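Local coordinates for protein RmpD (Hexulose-6-phosphate synthase) (Streptococcus mutans, PDB 3EXS) that belongs to the orotidine 5'-phosphate decarboxylase/HUMPS family, adopts a closed TIM-barrel fold and binds ribulose-5-phosphate at one end of the barrel, at residues I139-R144 / S172-L177; V10-S15 / D32-G37; V62-C67 / Q115-G120; K156-V161 / K183-V188. All blocks are in the same frame, centred on the assembly; numbering follows the deposited sequence.

Interaction 1. Residues I139-R144 / S172-L177; sequences IYHQSR and SVTGGL. With 5RP (ribulose-5-phosphate), chain E.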
# COMPACT_ATOMS: atom_id res chain seq x y z
N ILE A 139 0.18 0.44 -14.73
CA ILE A 139 -1.07 -0.27 -14.64
C ILE A 139 -2.11 0.79 -14.46
O ILE A 139 -2.12 1.51 -13.46
CB ILE A 139 -1.09 -1.21 -13.44
CG1 ILE A 139 -0.10 -2.33 -13.67
CG2 ILE A 139 -2.50 -1.77 -13.22
CD1 ILE A 139 0.57 -2.74 -12.47
N TYR A 140 -2.97 0.88 -15.47
CA TYR A 140 -4.02 1.88 -15.57
C TYR A 140 -5.39 1.29 -15.18
O TYR A 140 -5.77 0.20 -15.64
CB TYR A 140 -4.08 2.47 -17.01
CG TYR A 140 -5.14 3.54 -17.15
CD1 TYR A 140 -4.82 4.88 -16.97
CD2 TYR A 140 -6.47 3.20 -17.39
CE1 TYR A 140 -5.79 5.85 -17.07
CE2 TYR A 140 -7.44 4.16 -17.47
CZ TYR A 140 -7.10 5.48 -17.32
OH TYR A 140 -8.05 6.45 -17.41
N HIS A 141 -6.12 2.04 -14.36
CA HIS A 141 -7.42 1.63 -13.83
C HIS A 141 -8.58 2.40 -14.46
O HIS A 141 -8.56 3.64 -14.53
CB HIS A 141 -7.43 1.83 -12.31
CG HIS A 141 -6.41 1.02 -11.59
ND1 HIS A 141 -6.75 -0.02 -10.75
CD2 HIS A 141 -5.06 1.08 -11.59
CE1 HIS A 141 -5.64 -0.55 -10.26
NE2 HIS A 141 -4.61 0.10 -10.75
N GLN A 142 -9.58 1.65 -14.95
CA GLN A 142 -10.85 2.22 -15.45
C GLN A 142 -11.44 3.11 -14.35
O GLN A 142 -11.40 2.74 -13.16
CB GLN A 142 -11.83 1.09 -15.86
CG GLN A 142 -12.07 0.85 -17.40
CD GLN A 142 -10.81 0.42 -18.23
OE1 GLN A 142 -9.69 0.34 -17.72
NE2 GLN A 142 -11.03 0.15 -19.53
N SER A 143 -11.97 4.28 -14.75
CA SER A 143 -12.53 5.28 -13.83
C SER A 143 -13.98 4.98 -13.38
O SER A 143 -14.80 4.55 -14.20
CB SER A 143 -12.52 6.66 -14.51
OG SER A 143 -11.25 6.98 -15.05
N ARG A 144 -14.31 5.24 -12.10
CA ARG A 144 -15.68 5.03 -11.57
C ARG A 144 -16.46 6.34 -11.55
O ARG A 144 -17.49 6.45 -12.21
CB ARG A 144 -15.67 4.40 -10.15
CG ARG A 144 -14.88 3.08 -10.03
CD ARG A 144 -13.85 3.16 -8.88
NE ARG A 144 -12.72 2.22 -9.03
CZ ARG A 144 -12.34 1.31 -8.13
NH1 ARG A 144 -13.00 1.16 -6.99
NH2 ARG A 144 -11.30 0.53 -8.37
N SER A 172 -0.62 -2.04 -18.52
CA SER A 172 -1.64 -3.01 -18.10
C SER A 172 -2.94 -2.27 -17.85
O SER A 172 -2.92 -1.16 -17.33
CB SER A 172 -1.23 -3.76 -16.81
OG SER A 172 -0.14 -4.65 -16.98
N VAL A 173 -4.08 -2.86 -18.24
CA VAL A 173 -5.38 -2.22 -18.01
C VAL A 173 -6.27 -3.09 -17.16
O VAL A 173 -6.34 -4.30 -17.36
CB VAL A 173 -6.16 -1.80 -19.32
CG1 VAL A 173 -5.30 -0.95 -20.26
CG2 VAL A 173 -6.70 -2.99 -20.05
N THR A 174 -6.96 -2.48 -16.22
CA THR A 174 -7.74 -3.23 -15.26
C THR A 174 -8.88 -2.37 -14.71
O THR A 174 -8.88 -1.15 -14.92
CB THR A 174 -6.86 -3.76 -14.12
OG1 THR A 174 -7.58 -4.73 -13.38
CG2 THR A 174 -6.39 -2.62 -13.19
N GLY A 175 -9.84 -3.01 -14.03
CA GLY A 175 -11.00 -2.31 -13.46
C GLY A 175 -12.30 -2.78 -14.09
O GLY A 175 -12.67 -2.34 -15.19
N GLY A 176 -12.98 -3.69 -13.40
CA GLY A 176 -14.27 -4.23 -13.84
C GLY A 176 -14.29 -4.71 -15.29
O GLY A 176 -15.28 -4.52 -16.00
N LEU A 177 -13.20 -5.33 -15.73
CA LEU A 177 -13.13 -5.84 -17.08
C LEU A 177 -14.04 -7.06 -17.27
O LEU A 177 -13.84 -8.11 -16.66
CB LEU A 177 -11.70 -6.19 -17.48
CG LEU A 177 -10.85 -5.05 -18.04
CD1 LEU A 177 -9.38 -5.46 -18.08
CD2 LEU A 177 -11.34 -4.70 -19.43
C2 5RP E . -7.26 -3.03 -6.81
C3 5RP E . -7.43 -4.09 -7.87
C5 5RP E . -8.07 -3.81 -9.22
O13 5RP E . -9.28 -3.04 -9.19
C6 5RP E . -8.36 -5.21 -9.70
O14 5RP E . -7.12 -5.72 -10.16
C7 5RP E . -9.35 -5.28 -10.81
O8 5RP E . -10.15 -6.38 -10.44
P9 5RP E . -11.67 -6.33 -10.91
O12 5RP E . -12.04 -4.85 -10.92
O11 5RP E . -12.43 -7.13 -9.86
O10 5RP E . -11.56 -6.93 -12.30
O4 5RP E . -7.02 -5.23 -7.68
O1 5RP E . -5.95 -2.46 -6.98

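Interaction 2. Residues V10-S15 / D32-G37; sequences VALDHS and DVIEAG. With 5RP (ribulose-5-phosphate), chain E.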
# COMPACT_ATOMS: atom_id res chain seq x y z
N VAL A 10 -4.79 -12.79 -13.83
CA VAL A 10 -5.82 -12.83 -12.79
C VAL A 10 -5.30 -12.14 -11.50
O VAL A 10 -4.15 -12.38 -11.08
CB VAL A 10 -6.34 -14.26 -12.46
CG1 VAL A 10 -5.24 -15.16 -11.90
CG2 VAL A 10 -7.52 -14.22 -11.49
N ALA A 11 -6.14 -11.27 -10.94
CA ALA A 11 -5.89 -10.65 -9.64
C ALA A 11 -6.54 -11.49 -8.53
O ALA A 11 -7.78 -11.63 -8.49
CB ALA A 11 -6.44 -9.25 -9.60
N LEU A 12 -5.70 -12.04 -7.64
CA LEU A 12 -6.20 -12.75 -6.48
C LEU A 12 -6.37 -11.74 -5.35
O LEU A 12 -5.39 -11.36 -4.68
CB LEU A 12 -5.27 -13.93 -6.08
CG LEU A 12 -4.85 -14.93 -7.18
CD1 LEU A 12 -3.77 -15.90 -6.74
CD2 LEU A 12 -6.03 -15.68 -7.72
N ASP A 13 -7.62 -11.31 -5.16
CA ASP A 13 -7.96 -10.25 -4.19
C ASP A 13 -8.72 -10.75 -2.96
O ASP A 13 -9.34 -9.96 -2.24
CB ASP A 13 -8.76 -9.13 -4.86
CG ASP A 13 -7.89 -8.27 -5.73
OD1 ASP A 13 -6.65 -8.40 -5.64
OD2 ASP A 13 -8.43 -7.46 -6.51
N HIS A 14 -8.63 -12.07 -2.75
CA HIS A 14 -9.32 -12.75 -1.65
C HIS A 14 -8.83 -12.25 -0.31
O HIS A 14 -7.73 -11.72 -0.19
CB HIS A 14 -9.12 -14.24 -1.78
CG HIS A 14 -9.53 -14.79 -3.11
ND1 HIS A 14 -8.74 -14.66 -4.24
CD2 HIS A 14 -10.64 -15.45 -3.50
CE1 HIS A 14 -9.36 -15.22 -5.27
NE2 HIS A 14 -10.52 -15.69 -4.85
N SER A 15 -9.65 -12.43 0.71
CA SER A 15 -9.32 -11.93 2.03
C SER A 15 -8.71 -13.03 2.89
O SER A 15 -8.38 -12.84 4.06
CB SER A 15 -10.55 -11.31 2.70
OG SER A 15 -10.73 -10.01 2.21
N ASP A 32 -1.73 -15.94 -18.21
CA ASP A 32 -0.30 -15.74 -18.45
C ASP A 32 0.46 -15.21 -17.24
O ASP A 32 1.67 -15.40 -17.14
CB ASP A 32 -0.09 -14.80 -19.64
CG ASP A 32 -0.88 -15.22 -20.85
OD1 ASP A 32 -0.51 -16.25 -21.43
OD2 ASP A 32 -1.87 -14.56 -21.20
N VAL A 33 -0.26 -14.53 -16.35
CA VAL A 33 0.30 -13.89 -15.19
C VAL A 33 -0.62 -14.15 -14.01
O VAL A 33 -1.82 -14.00 -14.13
CB VAL A 33 0.42 -12.34 -15.40
CG1 VAL A 33 1.16 -11.69 -14.22
CG2 VAL A 33 1.12 -11.98 -16.72
N ILE A 34 -0.06 -14.55 -12.87
CA ILE A 34 -0.82 -14.66 -11.62
C ILE A 34 -0.42 -13.56 -10.63
O ILE A 34 0.76 -13.40 -10.32
CB ILE A 34 -0.63 -16.04 -10.99
CG1 ILE A 34 -1.33 -17.09 -11.82
CG2 ILE A 34 -1.19 -16.09 -9.56
CD1 ILE A 34 -0.76 -18.47 -11.56
N GLU A 35 -1.41 -12.82 -10.12
CA GLU A 35 -1.16 -11.69 -9.22
C GLU A 35 -1.66 -11.95 -7.82
O GLU A 35 -2.85 -12.24 -7.63
CB GLU A 35 -1.84 -10.41 -9.75
CG GLU A 35 -1.85 -9.22 -8.78
CD GLU A 35 -2.51 -7.98 -9.35
OE1 GLU A 35 -3.03 -8.02 -10.48
OE2 GLU A 35 -2.53 -6.93 -8.69
N ALA A 36 -0.76 -11.84 -6.84
CA ALA A 36 -1.20 -11.83 -5.46
C ALA A 36 -1.62 -10.41 -5.13
O ALA A 36 -0.78 -9.51 -5.05
CB ALA A 36 -0.09 -12.28 -4.54
N GLY A 37 -2.92 -10.20 -4.95
CA GLY A 37 -3.43 -8.85 -4.81
C GLY A 37 -3.22 -8.26 -3.43
O GLY A 37 -3.19 -8.98 -2.41
C2 5RP E . -7.26 -3.03 -6.81
C3 5RP E . -7.43 -4.09 -7.87
C5 5RP E . -8.07 -3.81 -9.22
O13 5RP E . -9.28 -3.04 -9.19
C6 5RP E . -8.36 -5.21 -9.70
O14 5RP E . -7.12 -5.72 -10.16
C7 5RP E . -9.35 -5.28 -10.81
O8 5RP E . -10.15 -6.38 -10.44
P9 5RP E . -11.67 -6.33 -10.91
O12 5RP E . -12.04 -4.85 -10.92
O11 5RP E . -12.43 -7.13 -9.86
O10 5RP E . -11.56 -6.93 -12.30
O4 5RP E . -7.02 -5.23 -7.68
O1 5RP E . -5.95 -2.46 -6.98

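Interaction 3. Residues V62-C67 / Q115-G120; sequences VADTKC and QVELYG. With 5RP (ribulose-5-phosphate), chain E.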
# COMPACT_ATOMS: atom_id res chain seq x y z
N VAL A 62 2.94 -11.75 -9.86
CA VAL A 62 2.93 -10.40 -9.38
C VAL A 62 2.65 -10.37 -7.88
O VAL A 62 1.68 -10.97 -7.39
CB VAL A 62 1.85 -9.57 -10.11
CG1 VAL A 62 1.79 -8.13 -9.55
CG2 VAL A 62 2.12 -9.53 -11.60
N ALA A 63 3.52 -9.65 -7.16
CA ALA A 63 3.25 -9.24 -5.78
C ALA A 63 2.69 -7.83 -5.83
O ALA A 63 3.44 -6.87 -6.09
CB ALA A 63 4.53 -9.28 -4.97
N ASP A 64 1.40 -7.68 -5.58
CA ASP A 64 0.75 -6.38 -5.69
C ASP A 64 0.84 -5.61 -4.36
O ASP A 64 -0.12 -5.53 -3.60
CB ASP A 64 -0.72 -6.55 -6.11
CG ASP A 64 -1.38 -5.24 -6.55
OD1 ASP A 64 -0.66 -4.28 -6.88
OD2 ASP A 64 -2.62 -5.18 -6.59
N THR A 65 2.00 -5.04 -4.09
CA THR A 65 2.23 -4.45 -2.79
C THR A 65 1.88 -2.97 -2.77
O THR A 65 1.64 -2.42 -1.71
CB THR A 65 3.66 -4.61 -2.36
OG1 THR A 65 4.50 -4.02 -3.35
CG2 THR A 65 4.01 -6.08 -2.17
N LYS A 66 1.86 -2.33 -3.94
CA LYS A 66 1.54 -0.90 -4.01
C LYS A 66 2.45 -0.20 -3.00
O LYS A 66 2.01 0.62 -2.17
CB LYS A 66 0.08 -0.64 -3.66
CG LYS A 66 -0.91 -1.05 -4.71
CD LYS A 66 -2.35 -0.79 -4.23
CE LYS A 66 -3.37 -1.07 -5.31
NZ LYS A 66 -3.27 -2.46 -5.79
N CYS A 67 3.71 -0.58 -3.08
CA CYS A 67 4.73 -0.07 -2.21
C CYS A 67 4.84 1.44 -2.33
O CYS A 67 4.90 1.98 -3.43
CB CYS A 67 6.05 -0.73 -2.58
SG CYS A 67 7.42 -0.04 -1.72
N GLN A 115 6.29 -2.29 -11.49
CA GLN A 115 5.13 -1.73 -12.17
C GLN A 115 4.60 -0.56 -11.37
O GLN A 115 4.48 -0.62 -10.12
CB GLN A 115 4.03 -2.79 -12.30
CG GLN A 115 4.49 -4.14 -12.84
CD GLN A 115 3.34 -5.09 -13.05
OE1 GLN A 115 2.69 -5.51 -12.09
NE2 GLN A 115 3.08 -5.43 -14.30
N VAL A 116 4.24 0.51 -12.08
CA VAL A 116 3.66 1.67 -11.44
C VAL A 116 2.13 1.60 -11.48
O VAL A 116 1.53 1.60 -12.55
CB VAL A 116 4.20 2.98 -12.04
CG1 VAL A 116 3.69 4.17 -11.24
CG2 VAL A 116 5.74 2.98 -12.03
N GLU A 117 1.53 1.53 -10.30
CA GLU A 117 0.09 1.62 -10.10
C GLU A 117 -0.40 3.09 -10.10
O GLU A 117 -0.04 3.90 -9.22
CB GLU A 117 -0.30 0.95 -8.78
CG GLU A 117 -0.32 -0.58 -8.79
CD GLU A 117 -1.64 -1.14 -9.27
OE1 GLU A 117 -2.47 -0.38 -9.83
OE2 GLU A 117 -1.87 -2.36 -9.11
N LEU A 118 -1.24 3.41 -11.07
CA LEU A 118 -1.70 4.76 -11.32
C LEU A 118 -2.97 4.98 -10.57
O LEU A 118 -4.02 4.42 -10.90
CB LEU A 118 -1.91 4.97 -12.81
CG LEU A 118 -0.67 4.74 -13.66
CD1 LEU A 118 -1.00 4.72 -15.12
CD2 LEU A 118 0.35 5.82 -13.38
N TYR A 119 -2.87 5.78 -9.52
CA TYR A 119 -4.02 6.21 -8.76
C TYR A 119 -3.95 7.73 -8.57
O TYR A 119 -2.85 8.28 -8.51
CB TYR A 119 -4.02 5.50 -7.42
CG TYR A 119 -4.64 4.12 -7.43
CD1 TYR A 119 -5.98 3.93 -7.10
CD2 TYR A 119 -3.88 3.00 -7.74
CE1 TYR A 119 -6.54 2.64 -7.10
CE2 TYR A 119 -4.43 1.71 -7.75
CZ TYR A 119 -5.75 1.54 -7.44
OH TYR A 119 -6.27 0.28 -7.44
N GLY A 120 -5.10 8.40 -8.46
CA GLY A 120 -5.12 9.86 -8.24
C GLY A 120 -4.48 10.67 -9.37
O GLY A 120 -4.40 10.21 -10.51
C2 5RP E . -7.26 -3.03 -6.81
C3 5RP E . -7.43 -4.09 -7.87
C5 5RP E . -8.07 -3.81 -9.22
O13 5RP E . -9.28 -3.04 -9.19
C6 5RP E . -8.36 -5.21 -9.70
O14 5RP E . -7.12 -5.72 -10.16
C7 5RP E . -9.35 -5.28 -10.81
O8 5RP E . -10.15 -6.38 -10.44
P9 5RP E . -11.67 -6.33 -10.91
O12 5RP E . -12.04 -4.85 -10.92
O11 5RP E . -12.43 -7.13 -9.86
O10 5RP E . -11.56 -6.93 -12.30
O4 5RP E . -7.02 -5.23 -7.68
O1 5RP E . -5.95 -2.46 -6.98

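Interaction 4. Residues K156-V161 / K183-V188; sequences KDLNKV and KLFEGV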
# COMPACT_ATOMS: atom_id res chain seq x y z
N LYS A 156 -11.84 8.96 -22.73
CA LYS A 156 -10.87 9.60 -21.85
C LYS A 156 -9.84 8.58 -21.30
O LYS A 156 -8.63 8.85 -21.25
CB LYS A 156 -11.58 10.35 -20.71
N ASP A 157 -10.34 7.40 -20.90
CA ASP A 157 -9.49 6.29 -20.46
C ASP A 157 -8.60 5.76 -21.59
O ASP A 157 -7.37 5.70 -21.46
CB ASP A 157 -10.34 5.14 -19.90
CG ASP A 157 -11.07 5.50 -18.62
OD1 ASP A 157 -10.57 6.32 -17.82
OD2 ASP A 157 -12.16 4.95 -18.39
N LEU A 158 -9.25 5.38 -22.69
CA LEU A 158 -8.57 4.84 -23.86
C LEU A 158 -7.43 5.72 -24.30
O LEU A 158 -6.35 5.23 -24.62
CB LEU A 158 -9.56 4.70 -25.00
CG LEU A 158 -10.05 3.28 -25.28
CD1 LEU A 158 -11.33 3.33 -26.11
CD2 LEU A 158 -8.95 2.48 -25.99
N ASN A 159 -7.69 7.03 -24.31
CA ASN A 159 -6.69 8.01 -24.68
C ASN A 159 -5.51 8.07 -23.74
O ASN A 159 -4.38 8.16 -24.20
CB ASN A 159 -7.30 9.39 -24.91
CG ASN A 159 -8.03 9.47 -26.24
OD1 ASN A 159 -9.18 9.92 -26.30
ND2 ASN A 159 -7.37 9.02 -27.31
N LYS A 160 -5.74 7.97 -22.44
CA LYS A 160 -4.61 7.93 -21.51
C LYS A 160 -3.73 6.71 -21.72
O LYS A 160 -2.50 6.80 -21.65
CB LYS A 160 -5.07 7.99 -20.05
CG LYS A 160 -5.66 9.33 -19.65
CD LYS A 160 -6.31 9.24 -18.28
CE LYS A 160 -6.74 10.62 -17.82
NZ LYS A 160 -5.60 11.60 -17.67
N VAL A 161 -4.36 5.57 -22.00
CA VAL A 161 -3.62 4.34 -22.27
C VAL A 161 -2.74 4.50 -23.52
O VAL A 161 -1.57 4.10 -23.50
CB VAL A 161 -4.54 3.13 -22.42
CG1 VAL A 161 -3.75 1.87 -22.75
CG2 VAL A 161 -5.37 2.93 -21.18
N LYS A 183 -13.03 -5.56 -26.90
CA LYS A 183 -13.24 -5.03 -28.26
C LYS A 183 -12.95 -3.53 -28.34
O LYS A 183 -12.36 -3.08 -29.33
CB LYS A 183 -14.67 -5.33 -28.78
N LEU A 184 -13.32 -2.77 -27.32
CA LEU A 184 -13.08 -1.34 -27.35
C LEU A 184 -11.61 -0.93 -27.24
O LEU A 184 -11.31 0.26 -27.22
CB LEU A 184 -13.95 -0.61 -26.33
CG LEU A 184 -13.72 -0.74 -24.82
CD1 LEU A 184 -13.00 0.51 -24.28
CD2 LEU A 184 -15.08 -0.94 -24.14
N PHE A 185 -10.71 -1.91 -27.18
CA PHE A 185 -9.25 -1.68 -27.14
C PHE A 185 -8.55 -2.13 -28.41
O PHE A 185 -7.31 -2.11 -28.48
CB PHE A 185 -8.60 -2.44 -25.97
CG PHE A 185 -8.71 -1.74 -24.65
CD1 PHE A 185 -7.90 -0.66 -24.35
CD2 PHE A 185 -9.61 -2.19 -23.69
CE1 PHE A 185 -7.99 -0.01 -23.13
CE2 PHE A 185 -9.72 -1.55 -22.46
CZ PHE A 185 -8.90 -0.46 -22.18
N GLU A 186 -9.32 -2.54 -29.42
CA GLU A 186 -8.78 -3.09 -30.67
C GLU A 186 -7.76 -2.16 -31.34
O GLU A 186 -7.96 -0.95 -31.41
CB GLU A 186 -9.93 -3.39 -31.63
CG GLU A 186 -9.54 -4.10 -32.92
CD GLU A 186 -10.76 -4.56 -33.72
OE1 GLU A 186 -11.90 -4.13 -33.41
OE2 GLU A 186 -10.56 -5.37 -34.66
N GLY A 187 -6.65 -2.73 -31.81
CA GLY A 187 -5.59 -1.92 -32.41
C GLY A 187 -4.80 -1.11 -31.39
O GLY A 187 -3.88 -0.40 -31.77
N VAL A 188 -5.16 -1.20 -30.11
CA VAL A 188 -4.37 -0.62 -28.99
C VAL A 188 -3.39 -1.68 -28.51
O VAL A 188 -3.77 -2.82 -28.26
CB VAL A 188 -5.28 -0.18 -27.81
CG1 VAL A 188 -4.47 0.38 -26.65
CG2 VAL A 188 -6.32 0.85 -28.26

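Interaction 1. Residues I139-R144 / S172-L177
T174 lays its methyl CG2 over one face of the H141 imidazole. This CH-pi contact has T174 CG2 3.7 Å from the ring centroid and 18° off the ring normal, displaced toward the rim near ND1 and CE1. H141 NE2 is bonded to E117 OE1. T174 chi1 (-167°) sets OG1 opposite the backbone N and leaves CG2 between N and the carbonyl carbon. OG1 bonds chiefly to the I194 carbonyl and takes a weak bond from the ligand O14. Earlier along the strands the packing is tight: I139 CG1 meets S172 CB at 3.6 Å, and I139 CG2 lies 4.0 Å from T174 CG2, the side chains crossing at a slant. These are neighbouring parallel strands of the TIM barrel. The backbone bonds are Y140 N to S172 O, T174 N to Y140 O and Q142 N to T174 O. On the opposite face of the sheet, Y140 and V173 pack against helix 155-167. Past the strands the contact loosens: Q142 CB still touches the G175 carbonyl oxygen, but S143 and R144 leave the partner segment. Exposed G176 gives a nearly straight 2.9 Å bond from N to phosphate oxygen O12 of ribulose-5-phosphate.

Interaction 2. Residues V10-S15 / D32-G37
The carboxylates of E35 and D13 are the flat groups that meet the partner strand. E35 brings OE1 to within 3.7 Å of A11 CB, and D13 rests OD1 against G37 CA at 3.4 Å. The other D13 oxygen, OD2, is 2.9 Å from O4 of ribulose-5-phosphate. Within segment 10-15, L12 CB lies at the edge of the H14 ring. In E35, CG stands opposite the backbone N (chi1 170°) and the rest of the chain is extended, which brings the carboxylate alongside A11 CB; E35 OE1 is also gripped by Q9 NE2. The two segments are the first and second parallel strands of the barrel, joined by helix 17-27 in a beta-alpha-beta unit. V10 N bonds to V33 O, and E35 N to V10 O. L12 N bonds to E35 O at 2.9 Å. G37 N closes the series on L12 O at 2.7 Å, and G37 occupies the N-cap position of helix 38-44. On the outward face L12 CD1 meets I34 CG2 at 3.8 Å, and L52 of helix 47-55 covers both residues. On the inward face A11 CB faces the ligand, 3.6 Å from O14.

Interaction 3. Residues V62-C67 / Q115-G120
The ligand site at the C-terminal end of the barrel draws K66 and E117 together from two strands that are not neighbours. D64 and K66 belong to the D-x-K-x-x-D motif of this family. K66 NZ forms a salt bridge with D64 OD2 at 2.9 Å and a long one with E117 OE2 at 3.6 Å. K66 NZ also donates to O1 of ribulose-5-phosphate at 2.9 Å. The lysine chain is extended until a bend at chi4 (58°) turns NZ to these partners. E117 bends at chi2 (-86°), which swings OE2 to 3.2 Å from D64 OD1. The D64 and E117 side chains cross at about a right angle; these two acceptors are not hydrogen-bonded to each other. D64 OD1 is bonded to T87 OG1, and E117 OE1 to H141 NE2. Strand 85-89 lies between strands 62-67 and 115-117, whose N-to-C directions differ by 72°, so side chains make the contact across the barrel interior. Deeper in, V62 CG1 touches Q115 OE1 at 3.8 Å; Q115 NE2 bonds to Q137. At the mouth Y119 OH lies 3.8 Å from K66 CE, accepts a 2.8 Å bond from O1 of ribulose-5-phosphate and bonds to D69 of the second subunit.

Interaction 4. Residues K156-V161 / K183-V188
L158 turns its isobutyl group onto L184, F185 and V188 through a chi1 of -103°, well off a staggered value. L184 holds CG between its backbone N and carbonyl carbon (chi1 70°), which carries L184 CD1 to L158. Both branches of L158 lie against the L184 carbonyl oxygen, L158 CD1 at 3.3 Å from L184 O and L158 CD2 at 3.5 Å. L158 CD1 goes on to L184 CD1 at 3.8 Å, the two side chains crossing at a slant. L158 CD2 reaches F185 CD1 at 3.7 Å and V188 CG2 at 3.8 Å. The F185 ring receives L184 CD1 over one face, displaced toward the rim. V161 CG2 comes to the ring edge, near its plane, 4.4 Å from F185 CE1. One helical turn on from L158, V161 also offers CG1 to V188 CG1 at 4.2 Å.

Helix 155-167 is one of the outer helices of the TIM barrel. Its partner is the connection between strands 170-174 and 192-195, which here includes a short 3-10 segment and a type II turn from F185 to V188. No hydrogen bond spans the two segments; the junction is apolar. On the barrel side V161 and F185 both touch V173 of strand 170-174. F185 also packs against W220, whose NE1 bonds to the V188 carbonyl. L184 is exposed at the outer margin.

In the fold
Interactions 1, 2 and 3 share the eight-stranded parallel barrel and all touch ribulose-5-phosphate; their centres lie 12 to 14 Å apart. Interaction 2 joins the first two strands, interaction 3 the third and fifth, and interaction 1 the sixth and seventh. In chain order, 2 closes before 3 opens, and 3 closes before 1 opens. Interaction 3 touches both others within the sheet, because strand 60-67 adjoins 33-36 and strand 113-117 adjoins 137-141. Interaction 4 is on the outside, 11 Å from interaction 1 between centres, and their segments alternate. Y140 and S143 bond to D157 there. The ligand site thus draws on residues from around the barrel, while interaction 4 packs the barrel's outer layer.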